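Local atomic coordinates of Exo-beta-1,4-mannosidase (Rhizomucor miehei, PDB entry 4LYP), a protein that probably removes terminal, non-reducing beta-linked mannose residues from mannosides, as a fungal glycoside hydrolase family 5 beta-mannosidase with a TIM barrel fold. Residues Ala37-Ala42 with Phe48-Glu53; Lys222-Asp227 with Met231-Ala236. All blocks are in the same frame, centred on the assembly; numbering follows the deposited sequence.

Contact 1. Residues Ala37-Ala42 with Phe48-Glu53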
ATOM      1  N   ALA A  37     -22.791  -5.258  -0.444  1.00 12.33           N
ATOM      2  CA  ALA A  37     -21.741  -4.489   0.189  1.00 12.82           C
ATOM      3  C   ALA A  37     -20.354  -4.806  -0.299  1.00 10.00           C
ATOM      4  O   ALA A  37     -19.387  -4.101   0.055  1.00 10.86           O
ATOM      5  CB  ALA A  37     -21.827  -4.652   1.714  1.00 15.30           C
ATOM      6  N   PHE A  38     -20.188  -5.842  -1.149  1.00 10.92           N
ATOM      7  CA  PHE A  38     -18.840  -6.129  -1.664  1.00 10.74           C
ATOM      8  C   PHE A  38     -18.531  -5.155  -2.769  1.00  9.50           C
ATOM      9  O   PHE A  38     -19.361  -4.897  -3.671  1.00 11.48           O
ATOM     10  CB  PHE A  38     -18.751  -7.561  -2.183  1.00 11.23           C
ATOM     11  CG  PHE A  38     -18.723  -8.580  -1.070  1.00 10.58           C
ATOM     12  CD1 PHE A  38     -17.514  -9.133  -0.606  1.00 11.10           C
ATOM     13  CD2 PHE A  38     -19.894  -8.977  -0.424  1.00 13.31           C
ATOM     14  CE1 PHE A  38     -17.475  -9.971   0.459  1.00 12.01           C
ATOM     15  CE2 PHE A  38     -19.827  -9.850   0.656  1.00 13.95           C
ATOM     16  CZ  PHE A  38     -18.611 -10.400   1.050  1.00 12.21           C
ATOM     17  N   VAL A  39     -17.281  -4.681  -2.792  1.00  9.10           N
ATOM     18  CA  VAL A  39     -16.840  -3.839  -3.930  1.00  9.43           C
ATOM     19  C   VAL A  39     -16.686  -4.752  -5.125  1.00  8.73           C
ATOM     20  O   VAL A  39     -16.145  -5.864  -5.025  1.00  9.51           O
ATOM     21  CB  VAL A  39     -15.517  -3.118  -3.572  1.00  8.58           C
ATOM     22  CG1 VAL A  39     -15.082  -2.269  -4.766  1.00  9.54           C
ATOM     23  CG2 VAL A  39     -15.671  -2.285  -2.343  1.00 10.24           C
ATOM     24  N   LYS A  40     -17.130  -4.258  -6.307  1.00  8.92           N
ATOM     25  CA  LYS A  40     -17.132  -5.074  -7.531  1.00  9.79           C
ATOM     26  C   LYS A  40     -16.563  -4.226  -8.643  1.00  9.28           C
ATOM     27  O   LYS A  40     -16.421  -2.997  -8.519  1.00  9.13           O
ATOM     28  CB  LYS A  40     -18.575  -5.482  -7.914  1.00 11.22           C
ATOM     29  CG  LYS A  40     -19.289  -6.146  -6.773  1.00 13.86           C
ATOM     30  CD  LYS A  40     -20.757  -6.453  -7.093  1.00 14.30           C
ATOM     31  CE  LYS A  40     -21.502  -6.915  -5.812  1.00 15.85           C
ATOM     32  NZ  LYS A  40     -21.752  -5.747  -4.826  1.00 16.50           N
ATOM     33  N   ILE A  41     -16.275  -4.860  -9.770  1.00  9.33           N
ATOM     34  CA  ILE A  41     -15.960  -4.105 -11.001  1.00  9.83           C
ATOM     35  C   ILE A  41     -17.314  -3.849 -11.692  1.00 11.07           C
ATOM     36  O   ILE A  41     -18.131  -4.757 -11.845  1.00 13.93           O
ATOM     37  CB  ILE A  41     -15.024  -4.896 -11.938  1.00  9.48           C
ATOM     38  CG1 ILE A  41     -13.798  -5.436 -11.199  1.00 10.59           C
ATOM     39  CG2 ILE A  41     -14.674  -4.014 -13.177  1.00 11.08           C
ATOM     40  CD1 ILE A  41     -12.969  -4.306 -10.601  1.00 10.08           C
ATOM     41  N   ALA A  42     -17.525  -2.620 -12.105  1.00 10.64           N
ATOM     42  CA  ALA A  42     -18.660  -2.337 -12.971  1.00 11.54           C
ATOM     43  C   ALA A  42     -18.691  -3.322 -14.144  1.00 13.50           C
ATOM     44  O   ALA A  42     -17.666  -3.650 -14.727  1.00 13.48           O
ATOM     45  CB  ALA A  42     -18.564  -0.951 -13.500  1.00 12.91           C
ATOM     46  N   PHE A  48     -15.336   0.868 -10.233  1.00  9.09           N
ATOM     47  CA  PHE A  48     -15.828  -0.017  -9.184  1.00  9.29           C
ATOM     48  C   PHE A  48     -17.282   0.297  -8.874  1.00  8.40           C
ATOM     49  O   PHE A  48     -17.755   1.417  -9.179  1.00  9.19           O
ATOM     50  CB  PHE A  48     -15.035   0.168  -7.883  1.00  8.91           C
ATOM     51  CG  PHE A  48     -13.572  -0.060  -8.052  1.00  7.97           C
ATOM     52  CD1 PHE A  48     -13.065  -1.352  -8.264  1.00  8.59           C
ATOM     53  CD2 PHE A  48     -12.646   0.975  -7.962  1.00  8.53           C
ATOM     54  CE1 PHE A  48     -11.718  -1.611  -8.430  1.00  9.11           C
ATOM     55  CE2 PHE A  48     -11.305   0.741  -8.107  1.00  8.41           C
ATOM     56  CZ  PHE A  48     -10.803  -0.544  -8.334  1.00  8.97           C
ATOM     57  N   THR A  49     -17.985  -0.646  -8.218  1.00  9.39           N
ATOM     58  CA  THR A  49     -19.304  -0.380  -7.650  1.00  9.94           C
ATOM     59  C   THR A  49     -19.309  -0.901  -6.243  1.00  8.96           C
ATOM     60  O   THR A  49     -18.563  -1.799  -5.873  1.00  9.35           O
ATOM     61  CB  THR A  49     -20.449  -1.026  -8.481  1.00 10.26           C
ATOM     62  OG1 THR A  49     -20.390  -2.436  -8.402  1.00 11.94           O
ATOM     63  CG2 THR A  49     -20.370  -0.613  -9.946  1.00 12.62           C
ATOM     64  N   ARG A  50     -20.249  -0.370  -5.459  1.00  9.44           N
ATOM     65  CA  ARG A  50     -20.543  -0.875  -4.107  1.00 10.12           C
ATOM     66  C   ARG A  50     -21.973  -0.405  -3.802  1.00  9.68           C
ATOM     67  O   ARG A  50     -22.295   0.770  -4.143  1.00  9.89           O
ATOM     68  CB  ARG A  50     -19.549  -0.318  -3.053  1.00 10.01           C
ATOM     69  CG  ARG A  50     -19.620  -1.144  -1.780  1.00  9.78           C
ATOM     70  CD  ARG A  50     -18.786  -0.500  -0.680  1.00  9.36           C
ATOM     71  NE  ARG A  50     -18.659  -1.454   0.436  1.00  9.37           N
ATOM     72  CZ  ARG A  50     -18.294  -1.160   1.679  1.00  8.28           C
ATOM     73  NH1 ARG A  50     -18.120   0.124   2.068  1.00  9.72           N
ATOM     74  NH2 ARG A  50     -18.062  -2.167   2.546  1.00  9.04           N
ATOM     75  N   TYR A  51     -22.796  -1.277  -3.200  1.00 10.76           N
ATOM     76  CA  TYR A  51     -24.175  -0.845  -2.880  1.00 12.74           C
ATOM     77  C   TYR A  51     -24.914  -0.395  -4.137  1.00 12.36           C
ATOM     78  O   TYR A  51     -25.802   0.477  -4.032  1.00 13.70           O
ATOM     79  CB  TYR A  51     -24.255   0.204  -1.767  1.00 13.77           C
ATOM     80  CG  TYR A  51     -23.538  -0.102  -0.487  1.00 14.03           C
ATOM     81  CD1 TYR A  51     -23.961  -1.157   0.326  1.00 16.06           C
ATOM     82  CD2 TYR A  51     -22.415   0.670  -0.115  1.00 15.50           C
ATOM     83  CE1 TYR A  51     -23.296  -1.424   1.543  1.00 17.53           C
ATOM     84  CE2 TYR A  51     -21.752   0.389   1.094  1.00 19.55           C
ATOM     85  CZ  TYR A  51     -22.141  -0.660   1.866  1.00 17.69           C
ATOM     86  OH  TYR A  51     -21.555  -0.935   3.095  1.00 23.07           O
ATOM     87  N   GLY A  52     -24.619  -1.016  -5.279  1.00 13.19           N
ATOM     88  CA  GLY A  52     -25.382  -0.695  -6.521  1.00 14.53           C
ATOM     89  C   GLY A  52     -25.038   0.645  -7.111  1.00 11.85           C
ATOM     90  O   GLY A  52     -25.754   1.082  -8.013  1.00 14.74           O
ATOM     91  N   GLU A  53     -23.969   1.286  -6.642  1.00 10.52           N
ATOM     92  CA  GLU A  53     -23.581   2.637  -7.130  1.00 10.14           C
ATOM     93  C   GLU A  53     -22.100   2.686  -7.462  1.00  8.79           C
ATOM     94  O   GLU A  53     -21.317   1.884  -6.927  1.00  9.75           O
ATOM     95  CB  GLU A  53     -23.869   3.716  -6.083  1.00 10.36           C
ATOM     96  CG  GLU A  53     -25.351   3.808  -5.764  1.00 11.63           C
ATOM     97  CD  GLU A  53     -25.609   4.719  -4.596  1.00 13.63           C
ATOM     98  OE1 GLU A  53     -24.763   5.370  -4.029  1.00 13.07           O
ATOM     99  OE2 GLU A  53     -26.809   4.774  -4.238  1.00 17.73           O
TER
HETATM  100  O   HOH W   1     -22.528  -3.081  -6.312  1.00  6.95           O
HETATM  101  O   HOH W   2     -21.123  -4.084 -10.493  1.00 27.07           O

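Contact 2. Residues Lys222-Asp227 with Met231-Ala236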
ATOM      1  N   LYS A 222     -16.446 -12.044  11.895  1.00 10.21           N
ATOM      2  CA  LYS A 222     -16.493 -12.313  10.456  1.00  9.92           C
ATOM      3  C   LYS A 222     -15.289 -13.096   9.984  1.00  9.25           C
ATOM      4  O   LYS A 222     -14.139 -12.783  10.384  1.00 10.67           O
ATOM      5  CB  LYS A 222     -16.624 -10.991   9.661  1.00 10.05           C
ATOM      6  CG  LYS A 222     -17.951 -10.318   9.885  1.00 11.17           C
ATOM      7  CD  LYS A 222     -18.093  -9.040   9.080  1.00 11.75           C
ATOM      8  CE  LYS A 222     -17.363  -7.850   9.748  1.00 11.04           C
ATOM      9  NZ  LYS A 222     -17.389  -6.614   8.844  1.00 10.85           N
ATOM     10  N   ILE A 223     -15.496 -14.049   9.106  1.00  9.85           N
ATOM     11  CA  ILE A 223     -14.358 -14.684   8.429  1.00  9.74           C
ATOM     12  C   ILE A 223     -13.894 -13.701   7.355  1.00  8.63           C
ATOM     13  O   ILE A 223     -14.709 -13.104   6.639  1.00  9.67           O
ATOM     14  CB  ILE A 223     -14.761 -16.015   7.808  1.00 10.86           C
ATOM     15  CG1 ILE A 223     -15.379 -16.934   8.891  1.00 13.59           C
ATOM     16  CG2 ILE A 223     -13.521 -16.663   7.148  1.00 12.31           C
ATOM     17  CD1 ILE A 223     -14.524 -17.270   9.974  1.00 20.42           C
ATOM     18  N   TYR A 224     -12.556 -13.526   7.236  1.00  8.78           N
ATOM     19  CA  TYR A 224     -12.086 -12.430   6.325  1.00  8.10           C
ATOM     20  C   TYR A 224     -12.651 -12.538   4.912  1.00  7.95           C
ATOM     21  O   TYR A 224     -13.045 -11.547   4.301  1.00  8.98           O
ATOM     22  CB  TYR A 224     -10.566 -12.358   6.302  1.00  7.85           C
ATOM     23  CG  TYR A 224      -9.902 -11.711   7.486  1.00  7.50           C
ATOM     24  CD1 TYR A 224     -10.497 -11.578   8.755  1.00  8.41           C
ATOM     25  CD2 TYR A 224      -8.579 -11.255   7.351  1.00  8.31           C
ATOM     26  CE1 TYR A 224      -9.801 -10.999   9.829  1.00  8.24           C
ATOM     27  CE2 TYR A 224      -7.869 -10.711   8.400  1.00  7.61           C
ATOM     28  CZ  TYR A 224      -8.452 -10.596   9.629  1.00  8.27           C
ATOM     29  OH  TYR A 224      -7.733 -10.063  10.662  1.00  8.81           O
ATOM     30  N   LYS A 225     -12.612 -13.765   4.320  1.00  8.41           N
ATOM     31  CA  LYS A 225     -13.069 -13.963   2.943  1.00  9.10           C
ATOM     32  C   LYS A 225     -14.565 -13.700   2.774  1.00  9.09           C
ATOM     33  O   LYS A 225     -15.028 -13.576   1.641  1.00 10.52           O
ATOM     34  CB  LYS A 225     -12.749 -15.345   2.439  1.00 11.04           C
ATOM     35  CG  LYS A 225     -13.459 -16.490   3.165  1.00 10.77           C
ATOM     36  CD  LYS A 225     -12.899 -17.871   2.729  1.00 11.76           C
ATOM     37  CE  LYS A 225     -13.725 -18.971   3.328  1.00 14.30           C
ATOM     38  NZ  LYS A 225     -13.121 -20.277   2.958  1.00 16.20           N
ATOM     39  N   GLU A 226     -15.324 -13.558   3.876  1.00  9.40           N
ATOM     40  CA  GLU A 226     -16.729 -13.198   3.812  1.00 10.41           C
ATOM     41  C   GLU A 226     -16.976 -11.781   4.255  1.00  9.70           C
ATOM     42  O   GLU A 226     -18.158 -11.381   4.401  1.00 11.07           O
ATOM     43  CB  GLU A 226     -17.504 -14.216   4.710  1.00 11.60           C
ATOM     44  CG  GLU A 226     -17.420 -15.631   4.211  1.00 14.65           C
ATOM     45  CD  GLU A 226     -18.156 -15.790   2.911  1.00 18.65           C
ATOM     46  OE1 GLU A 226     -19.089 -15.009   2.612  1.00 23.19           O
ATOM     47  OE2 GLU A 226     -17.997 -16.834   2.357  1.00 28.77           O
ATOM     48  N   ASP A 227     -15.935 -10.971   4.480  1.00  9.05           N
ATOM     49  CA  ASP A 227     -16.139  -9.654   5.055  1.00  8.97           C
ATOM     50  C   ASP A 227     -16.132  -8.617   3.949  1.00  8.51           C
ATOM     51  O   ASP A 227     -15.102  -8.395   3.312  1.00  8.52           O
ATOM     52  CB  ASP A 227     -14.964  -9.382   6.043  1.00  9.19           C
ATOM     53  CG  ASP A 227     -15.143  -8.141   6.818  1.00  9.30           C
ATOM     54  OD1 ASP A 227     -16.111  -7.353   6.547  1.00  9.78           O
ATOM     55  OD2 ASP A 227     -14.376  -7.919   7.783  1.00 10.29           O
ATOM     56  N   MET A 231     -12.080  -4.805   0.402  1.00  7.29           N
ATOM     57  CA  MET A 231     -12.287  -4.517  -1.010  1.00  7.68           C
ATOM     58  C   MET A 231     -11.562  -5.521  -1.878  1.00  8.13           C
ATOM     59  O   MET A 231     -12.094  -5.988  -2.912  1.00  8.70           O
ATOM     60  CB  MET A 231     -11.802  -3.078  -1.307  1.00  7.94           C
ATOM     61  CG  MET A 231     -11.672  -2.849  -2.811  1.00  8.27           C
ATOM     62  SD  MET A 231     -11.317  -1.113  -3.146  1.00  8.41           S
ATOM     63  CE  MET A 231     -10.636  -1.204  -4.811  1.00 11.68           C
ATOM     64  N   SER A 232     -10.300  -5.752  -1.583  1.00  7.53           N
ATOM     65  CA  SER A 232      -9.498  -6.608  -2.454  1.00  7.53           C
ATOM     66  C   SER A 232      -8.406  -7.331  -1.687  1.00  7.01           C
ATOM     67  O   SER A 232      -7.934  -6.839  -0.632  1.00  7.43           O
ATOM     68  CB  SER A 232      -8.899  -5.810  -3.634  1.00  8.30           C
ATOM     69  OG  SER A 232      -7.983  -4.894  -3.103  1.00  8.75           O
ATOM     70  N   TRP A 233      -7.994  -8.460  -2.232  1.00  7.65           N
ATOM     71  CA  TRP A 233      -6.749  -9.154  -1.834  1.00  7.44           C
ATOM     72  C   TRP A 233      -5.708  -8.767  -2.847  1.00  7.05           C
ATOM     73  O   TRP A 233      -5.930  -8.869  -4.052  1.00  9.09           O
ATOM     74  CB  TRP A 233      -6.931 -10.656  -1.906  1.00  7.46           C
ATOM     75  CG  TRP A 233      -7.966 -11.118  -0.927  1.00  7.63           C
ATOM     76  CD1 TRP A 233      -9.284 -11.511  -1.182  1.00  8.16           C
ATOM     77  CD2 TRP A 233      -7.823 -11.192   0.508  1.00  6.87           C
ATOM     78  NE1 TRP A 233      -9.938 -11.779  -0.002  1.00  8.23           N
ATOM     79  CE2 TRP A 233      -9.086 -11.606   1.046  1.00  7.04           C
ATOM     80  CE3 TRP A 233      -6.745 -10.964   1.381  1.00  7.58           C
ATOM     81  CZ2 TRP A 233      -9.283 -11.763   2.399  1.00  8.06           C
ATOM     82  CZ3 TRP A 233      -6.948 -11.109   2.732  1.00  7.99           C
ATOM     83  CH2 TRP A 233      -8.205 -11.526   3.236  1.00  8.15           C
ATOM     84  N   GLN A 234      -4.552  -8.309  -2.372  1.00  6.48           N
ATOM     85  CA  GLN A 234      -3.470  -7.858  -3.271  1.00  6.83           C
ATOM     86  C   GLN A 234      -2.297  -8.799  -3.145  1.00  6.90           C
ATOM     87  O   GLN A 234      -1.831  -9.057  -2.017  1.00  7.08           O
ATOM     88  CB  GLN A 234      -3.111  -6.419  -2.954  1.00  6.73           C
ATOM     89  CG  GLN A 234      -1.958  -5.909  -3.809  1.00  6.67           C
ATOM     90  CD  GLN A 234      -1.900  -4.419  -3.631  1.00  7.18           C
ATOM     91  OE1 GLN A 234      -1.248  -3.927  -2.675  1.00  7.61           O
ATOM     92  NE2 GLN A 234      -2.597  -3.661  -4.496  1.00  7.00           N
ATOM     93  N   ILE A 235      -1.859  -9.346  -4.290  1.00  7.23           N
ATOM     94  CA  ILE A 235      -0.812 -10.394  -4.262  1.00  7.39           C
ATOM     95  C   ILE A 235       0.354  -9.964  -3.341  1.00  6.73           C
ATOM     96  O   ILE A 235       0.750 -10.668  -2.397  1.00  7.55           O
ATOM     97  CB  ILE A 235      -0.331 -10.689  -5.666  1.00  7.73           C
ATOM     98  CG1 ILE A 235      -1.416 -11.333  -6.546  1.00  8.83           C
ATOM     99  CG2 ILE A 235       0.891 -11.654  -5.576  1.00  9.78           C
ATOM    100  CD1 ILE A 235      -1.037 -11.445  -8.023  1.00 10.89           C
ATOM    101  N   ALA A 236       0.972  -8.822  -3.689  1.00  7.14           N
ATOM    102  CA  ALA A 236       2.144  -8.396  -2.952  1.00  6.46           C
ATOM    103  C   ALA A 236       2.413  -6.969  -3.354  1.00  6.26           C
ATOM    104  O   ALA A 236       2.077  -6.496  -4.426  1.00  8.06           O
ATOM    105  CB  ALA A 236       3.408  -9.246  -3.269  1.00  8.05           C
TER

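Contact 1. Residues Ala37-Ala42 with Phe48-Glu53
Phe48 touches Val39 and Ile41 across an antiparallel hairpin, through CB and the CD1-CE1 side of its ring; the short strands are 40-41 and 48-50. Ile41 and Phe48 form a non-hydrogen-bonded pair with diverging side chains, yet Ile41 CD1 reaches within 3.7 Å of Phe48 CE1, and Val39 CG1 lies against Phe48 CB. Lys40 O comes to the ring edge in its plane, and Phe48 CA makes a CA-H...O contact with this carbonyl. Thr49 forms the hydrogen-bonded pair with Lys40: Thr49 N to Lys40 O measures 2.8 Å, and Lys40 N to Thr49 O 2.9 Å. With chi1 at 67°, Thr49 holds OG1 over Lys40 CB, 3.6 Å away, while CG2 rests against Ala42 CB. One water joins Thr49 OG1 to Lys40 NZ and Gly52 N; a second bridges Thr49 OG1 and, weakly, Ile41 O. A bend at the end of the Lys40 chain brings NZ to Phe38 O, 2.8 Å away on a lone pair, and to Glu35 O. Arg50 leaves its backbone with CG anti to N (chi1 -164°) and stays extended to NE, which delivers a 2.8 Å bond to Ala37 O. That bond is nearly straight at 173° and lies in the guanidinium plane. Arg50 CD touches Val39 CG2. Tyr51 opposes Ala37, CE1 3.6 Å from Ala37 CB, and sets its OH 3.5 Å above the Arg50 guanidinium plane. A type I' turn from Arg50 to Glu53 leads into strand 53-61. Val39, Ile41 and Phe48 all touch Leu262 of strand 262-264, which makes that side of the hairpin apolar, whereas Lys40 and Thr49 share a water-linked face. Arg50 NH2 adds weak bonds to Ala37 O and Pro228 O, so the guanidinium bridges the N-terminal lead-in and the loop before strand 230-234.

Contact 2. Residues Lys222-Asp227 with Met231-Ala236
Tyr224 meets Trp233 through the base of its side chain, and the two side chains cross at about a right angle. Starting from the backbone, Tyr224 CB points toward the strand and stops 4.0 Å from Trp233 CH2, with Trp233 CZ2 next at 4.2 Å. It arrives at the edge of the indole, in the ring plane, and therefore not over a face. Beyond CG, placed anti to the carbonyl carbon by chi1 of -77°, CD2 keeps Trp233 CH2 at 4.1 Å. This indole carbon in turn lies near the plane of the tyrosine ring, at its edge, which excludes a face-to-face stack. At the tip, Tyr224 OH has left the tryptophan behind and is hydrogen-bonded to Asp132 OD1 of helix 125-140. The backbone contributes one further approach, Lys225 N at 4.3 Å from Trp233 CZ2, again at the indole edge. Tyr224 opens a 3-10 turn, documented by Glu226 N to Ile223 O at 2.9 Å and Asp227 N to Tyr224 O at 3.0 Å. Lys222 and Asp227, at the two ends of the 222-227 segment, are joined by a salt bridge, NZ meeting OD1 at 2.7 Å from above the carboxylate plane; Lys222 also pairs with Asp139. The contact thus belongs to the loop entering the fourth barrel strand, 230-234. Trp233 projects to the helical layer, where helices 197-213 and 244-257 flank it through Val212 and Ile254, while Met147 of strand 144-148 touches both aromatic residues.

How the contacts relate
The two contacts, centres about 15 Å apart, meet directly at the N-terminal end of the barrel strands. Phe38 of contact 1 places CZ 3.5 Å from Glu226 O of contact 2, and Phe48 CZ lies 3.6 Å from Met231 CE, with Val39 CB 3.9 Å from Met231 CG. The 37-53 hairpin therefore packs over the start of strand 230-234, much like a plug at the barrel bottom. The guanidine bound by residues including Tyr55 and Ser385 sits about 6 Å from the side chain of Phe48. Another lies in a pocket including Glu238, which follows segment 231-236; contact 2 packs on the helix-facing side of the strand that leads to that pocket.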